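PDB 1O20: gamma-glutamyl phosphate reductase from Thermotoga maritima, which probably catalyses the NADPH-dependent reduction of gamma-glutamyl phosphate to glutamate gamma-semialdehyde, the second step on the route from glutamate to proline. Local coordinates for residues N238-V243 against A270-V275; I256-T261 against N377-F382; R299-T304 against A329-K334; N335-I340 against A362-S367; G349-I354 against A373-A378. One frame throughout, in Å; residues are numbered along the deposited sequence. Where two conformers were deposited one is given.

Contact 1: N238-V243 against A270-V275; sequences NCHIFV and AEKLLV
His240-Val243 and Lys272-Val275 pair as parallel strands, the short segments 19° apart in direction, with Ile241 N bonded to Lys272 O at 3.0 Å, Ile241 O to Leu274 N at 2.8 Å, and Val243 N to Leu274 O. At the start, Cys239 O serves two successive amides, Glu271 N at 2.9 Å and Lys272 N in a longer, more bent bond. Lys272 carries most of the side-chain chemistry. Its CG lies over one face of the His240 imidazole, 3.8 Å above the plane and offset toward the rim, a CH-pi contact. Further out the chain bends, and NZ meets Asn238 OD1 at 2.8 Å; the carbonyls of Asp318, Trp319 and Thr321 also hold this ammonium. An alanine here would probably leave Asn238 OD1 and those three carbonyls without their shared donor and strip the CG cover from the imidazole. On the opposite face of the sheet Ile241 CD1 packs on Ala270 CB at 3.6 Å, while Leu273 CD1 reaches both Ile241 CB and Val243 CG2, the latter at 3.8 Å. Helix 249-261, the connection of this beta-alpha-beta unit, lies against that apolar face; helix 336-346 packs on His240, Phe242 and Leu274, and strands 351-355 and 327-333 flank the pair.

Contact 2: I256-T261 against N377-F382; sequences IINAKT and NASTRF
Asn258, on the last turns of helix 249-261, meets the Ser379 hydroxyl with its amide oxygen. The side chain leaves the helix with CG anti to the backbone N (chi1 179°). Its CB stands 4.1 Å from Ser379 OG, and CG comes closer. At the tip OD1 accepts a hydrogen bond from Ser379 OG at 2.7 Å, with the hydroxyl tilted 22° from the carbonyl plane. The same OD1 lies 3.1 Å from Ser379 CB and 3.7 Å from Arg381 CG, so two loop carbons lie beside the oxygen as well as the hydroxyl. Ser379 OG is used twice: besides donating to Asn258 it accepts from Arg381 N at 3.2 Å, so the one oxygen is held both as donor and as acceptor. Next along the helix, Ala259 CB fits against two loop hydroxyl oxygens, Ser379 OG at 3.5 Å and Thr380 OG1 at 3.6 Å; the latter is hydrogen-bonded to Asn268 O. Arg381 runs its CG past Asn258 O at 3.5 Å, then turns its guanidinium to other partners, NE to Gln262 and NH1 to Asn268. The bond from Arg381 N back to Ser379 OG makes an ST turn in the loop that leaves strand 373-376, and its docking on a helix beside the parallel sheet is consistent with the alpha/beta domain of the aldehyde dehydrogenase-like fold.

Contact 3: R299-T304 against A329-K334; sequences RGCEKT and AIKVVK
Cys301 SG sits against the backbone of the neighbouring strand and accepts Val332 N at 3.4 Å in a nearly straight bond, 169° at the hydrogen. The sulfur also takes Thr304 N, at 3.3 Å. Cys301 is thus the N-cap of helix 302-307, and its sulfur also bonds the helix start to strand 327-333. A chi1 of 76° places SG between the backbone N and the carbonyl carbon, turned in over Lys331 CA. Beside it Ile330 O receives Cys301 N at 3.0 Å and a weak bond from Thr304 OG1 at 3.4 Å. The threonine crosses Ile330 at about a right angle, its OG1 3.6 Å from Ile330 CG2, and the same oxygen touches Val332 CG2. Lys303 adds only its CB to the contact, 3.9 Å from Val332 CG2. The strand pairing just before it helps to place this helix start: Arg299 O accepts Ile330 N at 2.8 Å, which with the Cys301 N bond makes the parallel bridge of Gly300 with Ile330. A side chain on Gly300 would run into Thr304 CG2, so the bare backbone lets the first helical turn fold back close to the strand. Farther out, the Arg299 guanidinium is paired with Asp318 and Glu297. Gly300 bonds on its other side to Val312 and Ala314, while strand 327-333 continues the sheet toward 270-276; helix 277-293 packs on Ile330 and Val332, and helix 336-346 on Lys331 and Val333.

Contact 4: N335-I340 against A362-S367; sequences NVDEAI and AKKFVS
Lys364 and Phe365 both have CG placed anti to their own backbone N, chi1 -177° and -169°, while Ile340, which touches both, keeps CG1 beside its own N. Ile340 CD1 packs on Lys364 CG at 3.9 Å. One atom back, its CG1 meets Phe365 CD1 at 4.1 Å, isoleucine and phenylalanine sliding past each other in opposite directions. Val336 CG2 comes up to the edge of the same ring, near its plane, 4.3 Å from CD1. Helices 336-346 and 359-368 lie next to each other on one face of the parallel sheet, as successive helices of an alpha/beta fold do; the segments 336-340 and 362-367 run 12° apart, their axes no nearer than 10.6 Å. Beneath them Phe365 rests on Ile354 and Val374, and Val336 on Phe242 and Ile354. At the outer side the Asp337 side chain crosses that of Lys364 at about a right angle, Asp337 OD2 3.0 Å from Lys364 CE. The charges themselves are beyond salt-bridge range, Lys364 NZ standing 4.2 Å from Asp337 OD2; the ammonium forms its salt bridge with Glu368. Asn335 OD1 caps the first turn of its helix by accepting Glu338 N at 3.0 Å.

Contact 5: G349-I354 against A373-A378; sequences GHSESI and AVYVNA
Ser353 OG donates to Ala378 O at 2.9 Å, a side-chain bond to the loop just beyond strand 373-376. The main-chain groups facing one another across the pair are used in turn. His350 O takes Ala373 N at 3.0 Å, and Ala373 O takes Glu352 N. Glu352 O then accepts Tyr375 N at 2.8 Å, with Tyr375 CD2 also close to it, the oxygen lying in the plane of the ring at its edge. Tyr375 O receives Ile354 N at 2.9 Å, and Ile354 O receives Asn377 N at 2.9 Å. This is the regular pattern of parallel strands, here the first and last strands of the beta-alpha-beta unit 351-355, 359-368, 373-376, with 373-376 outermost in the sheet. The backbone of Ser353 pairs the other way, with His240 and Phe242. Its hydroxyl, anti to the backbone N, also rests 3.6 Å from Tyr375 CB. An alanine here would probably leave Ala378 O without this donor and the turn after the strand less firmly fixed. Ser351 OG and His350 ND1 are hydrogen-bonded at 2.7 Å, and the same hydroxyl bonds to Thr383 OG1, which also meets Tyr375 OH. The Glu352 carboxylate splits its oxygens between His240 N and Ser347 OG, and Asn377 OD1 accepts from Thr356 N. On the face toward helix 359-368, Ile354 CG2 and Val376 CG2 lie side by side, 3.9 Å apart.

Contacts 1, 3 and 5 all pair strands of one seven-stranded parallel sheet: contact 1 lies in its fully buried middle, contact 5 at one edge and contact 3 toward the other, where burial is only partial. Their backbone bonds are alike; the side chains differ, with an ammonium among carbonyls in contact 1, a capping sulfur in contact 3 and hydroxyls in contact 5. Contacts 2 and 4 involve helices flanking the sheet and are mainly buried. Contact 2 is small and mostly polar, and shares Asn377 and Ala378 with contact 5. Contact 4 is apolar underneath, with the exposed Asp337 at its rim; its Val366 packs on Val376 of contact 5, and its Ala339 on Phe242 of contact 1.

Contact 1: N238-V243 against A270-V275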
# COMPACT_ATOMS: atom_id res chain seq x y z
N ASN A 238 7.33 6.37 -9.37
CA ASN A 238 7.68 7.17 -10.54
C ASN A 238 6.94 6.61 -11.73
O ASN A 238 7.47 5.79 -12.47
CB ASN A 238 9.19 7.13 -10.79
CG ASN A 238 9.63 8.12 -11.82
OD1 ASN A 238 9.04 9.22 -11.95
ND2 ASN A 238 10.70 7.78 -12.57
N CYS A 239 5.71 7.06 -11.92
CA CYS A 239 4.79 6.43 -12.86
C CYS A 239 4.75 7.19 -14.18
O CYS A 239 4.70 8.45 -14.18
CB CYS A 239 3.41 6.37 -12.25
SG CYS A 239 3.37 5.42 -10.72
N HIS A 240 4.80 6.46 -15.29
CA HIS A 240 4.80 7.05 -16.64
C HIS A 240 3.50 6.77 -17.34
O HIS A 240 2.89 5.72 -17.14
CB HIS A 240 5.89 6.48 -17.54
CG HIS A 240 7.26 6.61 -16.99
ND1 HIS A 240 7.66 5.95 -15.86
CD2 HIS A 240 8.34 7.30 -17.43
CE1 HIS A 240 8.91 6.28 -15.58
NE2 HIS A 240 9.35 7.08 -16.54
N ILE A 241 3.07 7.73 -18.14
CA ILE A 241 2.03 7.54 -19.14
C ILE A 241 2.67 7.82 -20.50
O ILE A 241 3.26 8.89 -20.69
CB ILE A 241 0.86 8.52 -18.89
CG1 ILE A 241 0.18 8.22 -17.54
CG2 ILE A 241 -0.14 8.44 -20.01
CD1 ILE A 241 -0.84 9.28 -17.18
N PHE A 242 2.52 6.89 -21.43
CA PHE A 242 2.97 7.06 -22.81
C PHE A 242 1.78 7.26 -23.74
O PHE A 242 0.89 6.41 -23.80
CB PHE A 242 3.74 5.81 -23.27
CG PHE A 242 4.00 5.76 -24.77
CD1 PHE A 242 4.57 6.82 -25.42
CD2 PHE A 242 3.68 4.63 -25.50
CE1 PHE A 242 4.82 6.76 -26.80
CE2 PHE A 242 3.91 4.56 -26.87
CZ PHE A 242 4.48 5.61 -27.51
N VAL A 243 1.74 8.39 -24.43
CA VAL A 243 0.73 8.70 -25.40
C VAL A 243 1.27 8.31 -26.78
O VAL A 243 2.13 8.96 -27.33
CB VAL A 243 0.35 10.20 -25.38
CG1 VAL A 243 -0.86 10.43 -26.27
CG2 VAL A 243 0.04 10.69 -23.89
N ALA A 270 0.67 10.02 -11.75
CA ALA A 270 1.60 10.08 -12.88
C ALA A 270 2.60 11.21 -12.63
O ALA A 270 2.24 12.27 -12.13
CB ALA A 270 0.83 10.33 -14.15
N GLU A 271 3.86 10.96 -12.88
CA GLU A 271 4.93 11.93 -12.70
C GLU A 271 5.57 12.32 -14.03
O GLU A 271 6.21 13.39 -14.16
CB GLU A 271 6.01 11.32 -11.81
CG GLU A 271 5.50 10.92 -10.45
CD GLU A 271 5.17 12.10 -9.54
OE1 GLU A 271 5.32 13.26 -9.98
OE2 GLU A 271 4.71 11.85 -8.39
N LYS A 272 5.39 11.45 -15.02
CA LYS A 272 6.10 11.54 -16.29
C LYS A 272 5.19 11.27 -17.47
O LYS A 272 4.36 10.34 -17.42
CB LYS A 272 7.24 10.53 -16.34
CG LYS A 272 8.24 10.64 -15.22
CD LYS A 272 9.11 11.86 -15.22
CE LYS A 272 9.32 12.38 -13.79
NZ LYS A 272 10.22 11.58 -12.90
N LEU A 273 5.34 12.07 -18.51
CA LEU A 273 4.55 11.91 -19.72
C LEU A 273 5.48 11.72 -20.90
O LEU A 273 6.29 12.60 -21.21
CB LEU A 273 3.65 13.11 -19.95
CG LEU A 273 2.60 12.97 -21.05
CD1 LEU A 273 1.50 11.98 -20.66
CD2 LEU A 273 2.00 14.35 -21.33
N LEU A 274 5.31 10.61 -21.59
CA LEU A 274 6.07 10.34 -22.82
C LEU A 274 5.13 10.49 -23.99
O LEU A 274 3.99 9.97 -23.94
CB LEU A 274 6.64 8.92 -22.80
CG LEU A 274 7.43 8.51 -21.56
CD1 LEU A 274 8.02 7.05 -21.68
CD2 LEU A 274 8.53 9.44 -21.30
N VAL A 275 5.58 11.16 -25.05
CA VAL A 275 4.68 11.52 -26.16
C VAL A 275 5.32 11.18 -27.49
O VAL A 275 6.44 11.61 -27.74
CB VAL A 275 4.37 13.04 -26.18
CG1 VAL A 275 3.49 13.40 -27.35
CG2 VAL A 275 3.68 13.45 -24.89

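Contact 2: I256-T261 against N377-F382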
# COMPACT_ATOMS: atom_id res chain seq x y z
N ILE A 256 -4.82 11.75 -18.45
CA ILE A 256 -3.58 12.33 -18.00
C ILE A 256 -3.83 13.28 -16.83
O ILE A 256 -3.14 13.21 -15.83
CB ILE A 256 -2.86 13.04 -19.14
CG1 ILE A 256 -2.38 12.05 -20.21
CG2 ILE A 256 -1.65 13.76 -18.61
CD1 ILE A 256 -2.11 12.67 -21.52
N ILE A 257 -4.85 14.12 -16.96
CA ILE A 257 -5.24 15.05 -15.89
C ILE A 257 -5.62 14.31 -14.60
O ILE A 257 -5.20 14.67 -13.50
CB ILE A 257 -6.37 15.96 -16.39
CG1 ILE A 257 -5.85 16.81 -17.53
CG2 ILE A 257 -6.89 16.89 -15.28
CD1 ILE A 257 -4.77 17.74 -17.13
N ASN A 258 -6.41 13.26 -14.76
CA ASN A 258 -6.84 12.44 -13.65
C ASN A 258 -5.62 11.87 -12.95
O ASN A 258 -5.51 11.95 -11.73
CB ASN A 258 -7.79 11.34 -14.14
CG ASN A 258 -8.27 10.43 -13.04
OD1 ASN A 258 -7.90 9.24 -12.98
ND2 ASN A 258 -9.06 10.98 -12.14
N ALA A 259 -4.70 11.32 -13.75
CA ALA A 259 -3.55 10.62 -13.21
C ALA A 259 -2.61 11.56 -12.43
O ALA A 259 -2.01 11.14 -11.45
CB ALA A 259 -2.78 9.89 -14.32
N LYS A 260 -2.52 12.80 -12.90
CA LYS A 260 -1.63 13.80 -12.33
C LYS A 260 -2.26 14.61 -11.20
O LYS A 260 -1.61 14.82 -10.17
CB LYS A 260 -1.12 14.73 -13.42
CG LYS A 260 -0.14 15.85 -12.97
CD LYS A 260 1.28 15.38 -12.59
CE LYS A 260 1.42 15.04 -11.10
NZ LYS A 260 2.81 14.54 -10.79
N THR A 261 -3.52 15.04 -11.37
CA THR A 261 -4.08 16.07 -10.49
C THR A 261 -5.12 15.58 -9.52
O THR A 261 -5.54 16.35 -8.66
CB THR A 261 -4.74 17.22 -11.31
OG1 THR A 261 -5.95 16.75 -11.94
CG2 THR A 261 -3.81 17.67 -12.46
N ASN A 377 -4.94 2.44 -21.83
CA ASN A 377 -6.07 3.40 -21.94
C ASN A 377 -6.79 3.53 -20.61
O ASN A 377 -8.02 3.39 -20.50
CB ASN A 377 -7.02 3.01 -23.07
CG ASN A 377 -6.33 3.08 -24.42
OD1 ASN A 377 -5.20 3.55 -24.51
ND2 ASN A 377 -7.02 2.66 -25.47
N ALA A 378 -5.99 3.83 -19.59
CA ALA A 378 -6.52 3.98 -18.23
C ALA A 378 -5.54 4.72 -17.33
O ALA A 378 -4.35 4.66 -17.51
CB ALA A 378 -6.84 2.58 -17.67
N SER A 379 -6.09 5.45 -16.37
CA SER A 379 -5.34 6.22 -15.40
C SER A 379 -4.56 5.31 -14.47
O SER A 379 -5.03 4.21 -14.11
CB SER A 379 -6.30 7.08 -14.59
OG SER A 379 -5.63 7.89 -13.64
N THR A 380 -3.39 5.78 -14.03
CA THR A 380 -2.58 5.06 -13.02
C THR A 380 -3.19 5.18 -11.59
O THR A 380 -2.74 4.51 -10.67
CB THR A 380 -1.14 5.59 -12.99
OG1 THR A 380 -1.12 7.00 -12.88
CG2 THR A 380 -0.37 5.32 -14.29
N ARG A 381 -4.18 6.06 -11.42
CA ARG A 381 -4.89 6.22 -10.16
C ARG A 381 -5.60 4.98 -9.70
O ARG A 381 -6.04 4.89 -8.55
CB ARG A 381 -5.94 7.33 -10.30
CG ARG A 381 -5.36 8.73 -10.31
CD ARG A 381 -4.98 9.22 -8.93
NE ARG A 381 -6.12 9.25 -8.04
CZ ARG A 381 -6.12 8.86 -6.76
NH1 ARG A 381 -5.02 8.42 -6.17
NH2 ARG A 381 -7.25 8.93 -6.07
N PHE A 382 -5.78 4.02 -10.58
CA PHE A 382 -6.51 2.84 -10.22
C PHE A 382 -5.68 1.89 -9.38
O PHE A 382 -6.24 0.94 -8.87
CB PHE A 382 -7.01 2.11 -11.47
CG PHE A 382 -8.12 2.84 -12.19
CD1 PHE A 382 -9.31 3.14 -11.56
CD2 PHE A 382 -7.98 3.18 -13.53
CE1 PHE A 382 -10.34 3.80 -12.25
CE2 PHE A 382 -8.96 3.81 -14.20
CZ PHE A 382 -10.16 4.14 -13.56

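Contact 3: R299-T304 against A329-K334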
# COMPACT_ATOMS: atom_id res chain seq x y z
N ARG A 299 7.76 20.43 -16.93
CA ARG A 299 9.14 20.42 -17.33
C ARG A 299 9.20 19.57 -18.58
O ARG A 299 8.34 18.71 -18.79
CB ARG A 299 10.02 19.81 -16.25
CG ARG A 299 9.75 20.43 -14.89
CD ARG A 299 10.73 20.05 -13.79
NE ARG A 299 10.41 20.84 -12.60
CZ ARG A 299 10.93 20.63 -11.41
NH1 ARG A 299 11.76 19.62 -11.22
NH2 ARG A 299 10.57 21.40 -10.40
N GLY A 300 10.21 19.80 -19.42
CA GLY A 300 10.27 19.09 -20.69
C GLY A 300 11.67 18.96 -21.26
O GLY A 300 12.55 19.80 -21.02
N CYS A 301 11.81 17.93 -22.08
CA CYS A 301 13.02 17.66 -22.83
C CYS A 301 13.20 18.72 -23.89
O CYS A 301 12.32 19.60 -24.11
CB CYS A 301 12.94 16.25 -23.47
SG CYS A 301 11.85 16.12 -24.94
N GLU A 302 14.34 18.66 -24.56
CA GLU A 302 14.66 19.69 -25.56
C GLU A 302 13.65 19.64 -26.71
O GLU A 302 13.28 20.68 -27.24
CB GLU A 302 16.12 19.56 -26.09
N LYS A 303 13.15 18.47 -27.09
CA LYS A 303 12.13 18.42 -28.17
C LYS A 303 10.78 18.97 -27.73
O LYS A 303 10.05 19.63 -28.51
CB LYS A 303 12.02 17.01 -28.75
CG LYS A 303 13.27 16.65 -29.56
CD LYS A 303 13.18 15.25 -30.09
CE LYS A 303 14.37 14.96 -31.00
NZ LYS A 303 14.39 13.50 -31.23
N THR A 304 10.45 18.72 -26.47
CA THR A 304 9.26 19.28 -25.87
C THR A 304 9.31 20.83 -25.89
O THR A 304 8.33 21.51 -26.21
CB THR A 304 9.08 18.73 -24.43
OG1 THR A 304 8.81 17.31 -24.46
CG2 THR A 304 7.84 19.35 -23.75
N ALA A 329 7.22 15.92 -15.76
CA ALA A 329 8.22 16.06 -16.81
C ALA A 329 7.77 15.32 -18.05
O ALA A 329 7.24 14.19 -17.97
CB ALA A 329 9.57 15.63 -16.35
N ILE A 330 7.95 15.96 -19.19
CA ILE A 330 7.47 15.44 -20.47
C ILE A 330 8.66 15.17 -21.33
O ILE A 330 9.56 16.02 -21.41
CB ILE A 330 6.53 16.48 -21.16
CG1 ILE A 330 5.34 16.83 -20.25
CG2 ILE A 330 6.09 15.96 -22.51
CD1 ILE A 330 4.30 17.74 -20.85
N LYS A 331 8.71 14.00 -21.96
CA LYS A 331 9.71 13.68 -23.00
C LYS A 331 9.06 13.23 -24.31
O LYS A 331 8.13 12.43 -24.31
CB LYS A 331 10.63 12.54 -22.52
CG LYS A 331 11.58 12.02 -23.59
CD LYS A 331 12.90 11.60 -22.97
CE LYS A 331 13.91 11.02 -23.95
NZ LYS A 331 15.03 10.35 -23.15
N VAL A 332 9.59 13.67 -25.44
CA VAL A 332 9.12 13.17 -26.75
C VAL A 332 9.95 11.92 -27.02
O VAL A 332 11.15 11.97 -26.80
CB VAL A 332 9.38 14.18 -27.88
CG1 VAL A 332 9.07 13.58 -29.29
CG2 VAL A 332 8.58 15.45 -27.68
N VAL A 333 9.31 10.84 -27.48
CA VAL A 333 9.99 9.62 -27.90
C VAL A 333 9.57 9.27 -29.33
O VAL A 333 8.54 9.76 -29.80
CB VAL A 333 9.67 8.45 -26.97
CG1 VAL A 333 10.18 8.75 -25.60
CG2 VAL A 333 8.13 8.13 -26.96
N LYS A 334 10.38 8.47 -30.02
CA LYS A 334 10.18 8.20 -31.44
C LYS A 334 8.96 7.30 -31.66
O LYS A 334 8.23 7.43 -32.62
CB LYS A 334 11.42 7.51 -32.01
CG LYS A 334 11.49 7.44 -33.52
CD LYS A 334 12.50 6.39 -33.95
CE LYS A 334 12.71 6.37 -35.45
NZ LYS A 334 13.92 5.54 -35.75

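Contact 4: N335-I340 against A362-S367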
# COMPACT_ATOMS: atom_id res chain seq x y z
N ASN A 335 8.77 6.38 -30.72
CA ASN A 335 7.81 5.30 -30.85
C ASN A 335 7.72 4.52 -29.52
O ASN A 335 8.43 4.83 -28.59
CB ASN A 335 8.19 4.38 -32.03
CG ASN A 335 9.59 3.79 -31.92
OD1 ASN A 335 10.11 3.53 -30.82
ND2 ASN A 335 10.24 3.61 -33.08
N VAL A 336 6.85 3.49 -29.49
CA VAL A 336 6.59 2.67 -28.31
C VAL A 336 7.85 1.94 -27.85
O VAL A 336 8.00 1.69 -26.66
CB VAL A 336 5.42 1.66 -28.53
CG1 VAL A 336 5.73 0.66 -29.67
CG2 VAL A 336 5.13 0.86 -27.22
N ASP A 337 8.76 1.61 -28.78
CA ASP A 337 10.04 0.97 -28.42
C ASP A 337 10.92 1.89 -27.57
O ASP A 337 11.53 1.43 -26.61
CB ASP A 337 10.85 0.56 -29.67
CG ASP A 337 10.26 -0.68 -30.35
OD1 ASP A 337 10.82 -1.11 -31.38
OD2 ASP A 337 9.23 -1.26 -29.93
N GLU A 338 11.01 3.16 -27.95
CA GLU A 338 11.77 4.10 -27.15
C GLU A 338 11.00 4.40 -25.85
O GLU A 338 11.61 4.69 -24.83
CB GLU A 338 12.06 5.39 -27.92
CG GLU A 338 13.28 6.12 -27.38
CD GLU A 338 13.32 7.59 -27.78
OE1 GLU A 338 12.88 7.89 -28.94
OE2 GLU A 338 13.76 8.42 -26.91
N ALA A 339 9.66 4.33 -25.89
CA ALA A 339 8.86 4.56 -24.68
C ALA A 339 9.18 3.48 -23.70
O ALA A 339 9.49 3.75 -22.56
CB ALA A 339 7.36 4.59 -24.98
N ILE A 340 9.16 2.26 -24.17
CA ILE A 340 9.57 1.11 -23.36
C ILE A 340 10.98 1.21 -22.81
O ILE A 340 11.18 1.00 -21.60
CB ILE A 340 9.35 -0.23 -24.13
CG1 ILE A 340 7.86 -0.48 -24.27
CG2 ILE A 340 10.04 -1.43 -23.39
CD1 ILE A 340 7.45 -1.60 -25.27
N ALA A 362 -0.11 -1.95 -27.81
CA ALA A 362 -0.69 -2.24 -26.48
C ALA A 362 -0.17 -3.59 -25.94
O ALA A 362 0.32 -3.69 -24.79
CB ALA A 362 -2.16 -2.25 -26.56
N LYS A 363 -0.29 -4.61 -26.78
CA LYS A 363 0.20 -5.94 -26.49
C LYS A 363 1.70 -5.97 -26.15
O LYS A 363 2.11 -6.60 -25.19
CB LYS A 363 -0.12 -6.85 -27.69
CG LYS A 363 -0.18 -8.33 -27.40
CD LYS A 363 -0.71 -9.09 -28.66
CE LYS A 363 -0.64 -10.58 -28.45
NZ LYS A 363 0.76 -11.07 -28.34
N LYS A 364 2.54 -5.28 -26.92
CA LYS A 364 3.95 -5.26 -26.63
C LYS A 364 4.19 -4.54 -25.28
O LYS A 364 5.01 -4.97 -24.48
CB LYS A 364 4.72 -4.56 -27.75
CG LYS A 364 6.26 -4.50 -27.64
CD LYS A 364 6.87 -4.01 -28.98
CE LYS A 364 8.40 -4.01 -29.09
NZ LYS A 364 9.08 -5.29 -28.90
N PHE A 365 3.52 -3.41 -25.08
CA PHE A 365 3.71 -2.62 -23.87
C PHE A 365 3.37 -3.45 -22.61
O PHE A 365 4.17 -3.53 -21.69
CB PHE A 365 2.86 -1.34 -23.95
CG PHE A 365 3.14 -0.32 -22.88
CD1 PHE A 365 4.10 0.63 -23.06
CD2 PHE A 365 2.40 -0.31 -21.70
CE1 PHE A 365 4.34 1.61 -22.05
CE2 PHE A 365 2.62 0.63 -20.73
CZ PHE A 365 3.60 1.59 -20.90
N VAL A 366 2.23 -4.11 -22.63
CA VAL A 366 1.71 -4.88 -21.52
C VAL A 366 2.60 -6.10 -21.26
O VAL A 366 2.78 -6.54 -20.13
CB VAL A 366 0.25 -5.30 -21.84
CG1 VAL A 366 -0.08 -6.71 -21.41
CG2 VAL A 366 -0.68 -4.32 -21.30
N SER A 367 3.22 -6.60 -22.31
CA SER A 367 4.06 -7.75 -22.18
C SER A 367 5.46 -7.32 -21.71
O SER A 367 6.09 -7.98 -20.90
CB SER A 367 4.06 -8.50 -23.52
OG SER A 367 5.25 -9.23 -23.62

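Contact 5: G349-I354 against A373-A378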
# COMPACT_ATOMS: atom_id res chain seq x y z
N GLY A 349 8.71 0.54 -10.85
CA GLY A 349 7.94 -0.68 -10.82
C GLY A 349 6.59 -0.56 -10.14
O GLY A 349 6.05 -1.53 -9.65
N HIS A 350 6.02 0.64 -10.14
CA HIS A 350 4.70 0.84 -9.53
C HIS A 350 3.60 0.71 -10.58
O HIS A 350 2.97 -0.35 -10.70
CB HIS A 350 4.67 2.20 -8.81
CG HIS A 350 3.51 2.37 -7.87
ND1 HIS A 350 2.21 2.46 -8.29
CD2 HIS A 350 3.48 2.47 -6.51
CE1 HIS A 350 1.42 2.62 -7.24
NE2 HIS A 350 2.16 2.61 -6.15
N SER A 351 3.32 1.82 -11.27
CA SER A 351 2.27 1.91 -12.24
C SER A 351 2.80 2.56 -13.55
O SER A 351 3.50 3.55 -13.51
CB SER A 351 1.11 2.72 -11.66
OG SER A 351 0.64 2.09 -10.50
N GLU A 352 2.42 1.97 -14.68
CA GLU A 352 2.81 2.46 -16.01
C GLU A 352 1.63 2.30 -16.96
O GLU A 352 0.94 1.28 -16.92
CB GLU A 352 4.03 1.67 -16.54
CG GLU A 352 5.19 1.56 -15.56
CD GLU A 352 5.88 2.89 -15.23
OE1 GLU A 352 5.55 3.91 -15.86
OE2 GLU A 352 6.74 2.91 -14.32
N SER A 353 1.42 3.28 -17.83
CA SER A 353 0.28 3.31 -18.73
C SER A 353 0.62 3.68 -20.18
O SER A 353 1.48 4.55 -20.45
CB SER A 353 -0.75 4.28 -18.22
OG SER A 353 -1.92 4.24 -19.06
N ILE A 354 -0.06 3.02 -21.11
CA ILE A 354 0.00 3.40 -22.50
C ILE A 354 -1.35 3.82 -22.96
O ILE A 354 -2.31 3.13 -22.75
CB ILE A 354 0.56 2.27 -23.42
CG1 ILE A 354 0.56 2.72 -24.90
CG2 ILE A 354 -0.22 0.99 -23.30
CD1 ILE A 354 1.41 1.79 -25.81
N ALA A 373 1.44 -2.69 -11.70
CA ALA A 373 0.28 -2.49 -12.55
C ALA A 373 0.64 -1.80 -13.88
O ALA A 373 1.26 -0.75 -13.86
CB ALA A 373 -0.80 -1.70 -11.82
N VAL A 374 0.22 -2.41 -15.00
CA VAL A 374 0.43 -1.92 -16.36
C VAL A 374 -0.92 -1.73 -17.06
O VAL A 374 -1.75 -2.64 -17.10
CB VAL A 374 1.32 -2.86 -17.12
CG1 VAL A 374 1.77 -2.24 -18.47
CG2 VAL A 374 2.53 -3.20 -16.29
N TYR A 375 -1.16 -0.52 -17.54
CA TYR A 375 -2.46 -0.10 -18.05
C TYR A 375 -2.42 0.17 -19.54
O TYR A 375 -1.43 0.68 -20.04
CB TYR A 375 -2.88 1.19 -17.41
CG TYR A 375 -3.07 1.12 -15.91
CD1 TYR A 375 -4.32 0.87 -15.39
CD2 TYR A 375 -1.99 1.22 -15.03
CE1 TYR A 375 -4.54 0.78 -14.04
CE2 TYR A 375 -2.19 1.13 -13.66
CZ TYR A 375 -3.50 0.92 -13.19
OH TYR A 375 -3.77 0.81 -11.86
N VAL A 376 -3.52 -0.17 -20.20
CA VAL A 376 -3.85 0.34 -21.52
C VAL A 376 -5.08 1.21 -21.41
O VAL A 376 -6.13 0.80 -20.93
CB VAL A 376 -4.11 -0.78 -22.55
CG1 VAL A 376 -4.35 -0.18 -23.94
CG2 VAL A 376 -2.95 -1.71 -22.56
N ASN A 377 -4.94 2.44 -21.83
CA ASN A 377 -6.07 3.40 -21.94
C ASN A 377 -6.79 3.53 -20.61
O ASN A 377 -8.02 3.39 -20.50
CB ASN A 377 -7.02 3.01 -23.07
CG ASN A 377 -6.33 3.08 -24.42
OD1 ASN A 377 -5.20 3.55 -24.51
ND2 ASN A 377 -7.02 2.66 -25.47
N ALA A 378 -5.99 3.83 -19.59
CA ALA A 378 -6.52 3.98 -18.23
C ALA A 378 -5.54 4.72 -17.33
O ALA A 378 -4.35 4.66 -17.51
CB ALA A 378 -6.84 2.58 -17.67